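Local structure of hydroxynitrile lyase (Passiflora edulis, 5Y02) at residues 13-16 with 17-21. The protein probably acts as a lyase on cyanohydrins such as mandelonitrile, which it holds in a pocket of its Dabb-type alpha/beta barrel domain. Sequence-based numbering, arbitrary orientation.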
loop_
_atom_site.group_PDB
_atom_site.type_symbol
_atom_site.label_atom_id
_atom_site.label_comp_id
_atom_site.label_asym_id
_atom_site.label_seq_id
_atom_site.Cartn_x
_atom_site.Cartn_y
_atom_site.Cartn_z
ATOM N N ASN A 13 0.416 8.471 3.104
ATOM C CA ASN A 13 0.647 9.897 3.298
ATOM C C ASN A 13 1.304 10.228 4.630
ATOM O O ASN A 13 1.515 9.367 5.491
ATOM C CB ASN A 13 -0.645 10.726 3.069
ATOM C CG ASN A 13 -1.489 10.884 4.314
ATOM O OD1 ASN A 13 -1.631 9.960 5.096
ATOM N ND2 ASN A 13 -2.075 12.083 4.500
ATOM N N ARG A 14 1.643 11.505 4.737
ATOM C CA ARG A 14 2.111 12.142 5.927
ATOM C C ARG A 14 1.375 13.474 5.951
ATOM O O ARG A 14 1.293 14.142 4.917
ATOM C CB ARG A 14 3.623 12.392 5.835
ATOM C CG ARG A 14 4.238 12.931 7.118
ATOM C CD ARG A 14 5.636 13.493 6.851
ATOM N NE ARG A 14 6.153 14.062 8.090
ATOM C CZ ARG A 14 6.702 13.365 9.086
ATOM N NH1 ARG A 14 6.861 12.037 9.013
ATOM N NH2 ARG A 14 7.100 14.008 10.191
ATOM N N TYR A 15 0.823 13.819 7.106
ATOM C CA TYR A 15 0.051 15.046 7.274
ATOM C C TYR A 15 0.933 16.243 7.572
ATOM O O TYR A 15 1.996 16.114 8.183
ATOM C CB TYR A 15 -0.996 14.894 8.372
ATOM C CG TYR A 15 -2.145 14.034 7.918
ATOM C CD1 TYR A 15 -3.162 14.577 7.129
ATOM C CD2 TYR A 15 -2.198 12.673 8.225
ATOM C CE1 TYR A 15 -4.215 13.800 6.678
ATOM C CE2 TYR A 15 -3.260 11.885 7.794
ATOM C CZ TYR A 15 -4.257 12.450 7.016
ATOM O OH TYR A 15 -5.295 11.686 6.544
ATOM N N LYS A 16 0.450 17.413 7.163
ATOM C CA LYS A 16 1.131 18.662 7.488
ATOM C C LYS A 16 1.174 18.837 9.001
ATOM O O LYS A 16 0.205 18.539 9.692
ATOM C CB LYS A 16 0.390 19.818 6.859
ATOM C CG LYS A 16 0.339 19.736 5.343
ATOM C CD LYS A 16 1.160 20.784 4.671
ATOM C CE LYS A 16 1.082 20.613 3.176
ATOM N NZ LYS A 16 1.423 21.868 2.479
ATOM N N SER A 17 2.294 19.344 9.506
ATOM C CA SER A 17 2.488 19.457 10.946
ATOM C C SER A 17 1.573 20.493 11.621
ATOM O O SER A 17 1.372 20.399 12.823
ATOM C CB SER A 17 3.954 19.766 11.266
ATOM O OG SER A 17 4.244 21.099 10.926
ATOM N N GLN A 18 1.055 21.490 10.895
ATOM C CA GLN A 18 0.219 22.504 11.550
ATOM C C GLN A 18 -1.190 22.027 11.876
ATOM O O GLN A 18 -1.895 22.690 12.617
ATOM C CB GLN A 18 0.167 23.827 10.751
ATOM C CG GLN A 18 -0.861 23.895 9.637
ATOM C CD GLN A 18 -0.665 25.115 8.736
ATOM O OE1 GLN A 18 0.349 25.217 8.043
ATOM N NE2 GLN A 18 -1.627 26.043 8.749
ATOM N N LEU A 19 -1.612 20.893 11.321
ATOM C CA LEU A 19 -2.984 20.400 11.545
ATOM C C LEU A 19 -3.176 19.803 12.932
ATOM O O LEU A 19 -2.341 19.036 13.409
ATOM C CB LEU A 19 -3.382 19.366 10.479
ATOM C CG LEU A 19 -3.502 19.943 9.065
ATOM C CD1 LEU A 19 -3.561 18.835 8.021
ATOM C CD2 LEU A 19 -4.728 20.843 8.978
ATOM N N SER A 20 -4.293 20.125 13.581
ATOM C CA SER A 20 -4.616 19.468 14.851
ATOM C C SER A 20 -4.835 17.985 14.568
ATOM O O SER A 20 -5.274 17.610 13.474
ATOM C CB SER A 20 -5.864 20.084 15.488
ATOM O OG SER A 20 -7.012 19.853 14.691
ATOM N N GLN A 21 -4.554 17.134 15.553
ATOM C CA GLN A 21 -4.911 15.722 15.407
ATOM C C GLN A 21 -6.419 15.575 15.266
ATOM O O GLN A 21 -6.899 14.676 14.594
ATOM C CB GLN A 21 -4.410 14.886 16.577
ATOM C CG GLN A 21 -4.628 13.396 16.399
ATOM C CD GLN A 21 -3.992 12.835 15.146
ATOM O OE1 GLN A 21 -2.850 13.165 14.829
ATOM N NE2 GLN A 21 -4.723 11.945 14.427
#
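Lys16 and Leu19 are the first and last residues of a type I beta turn, and the contact between them shows how a chain leaving a sheet can be folded back toward the helix that follows. Leu19 N donates to Lys16 O across 3.4 Å; the bond is weak by length, although its N-H...O angle of 163° is fairly straight. From this bridge the leucine side chain runs back toward the strand end. With CG anti to its own carbonyl carbon (chi1 -67°), CD1 comes within 4.2 Å of Lys16 CB and 4.4 Å of Tyr15 CD1, meeting the phenol ring obliquely. The hydrocarbon foot of Lys16 thus shares one methyl with the tyrosine, while the lysine chain beyond CB bends at chi2 and heads off from the turn. At the outer corner of the turn, Ser17 and Gln18 are exposed.

What steadies Tyr15 lies further in. The amide ND2 of Asn13, two residues back on the strand, sits 3.3 Å above the ring plane, over its centre; the Tyr15 hydroxyl and Asn13 OD1 both hydrogen-bond to Tyr65 OH. His63 meets the ring edge-to-face, and Ile24, Ile27 and Ile28 of helix 21-37 pack against it, Ile24 also touching Leu19. Beyond the turn, Ser20 is the N-cap of that helix, its OG accepting from Gln23 N. A strand end, a type I turn and a serine N-cap in succession form the connection from the first strand to the first helix of this dimeric alpha/beta barrel domain, at the protein surface.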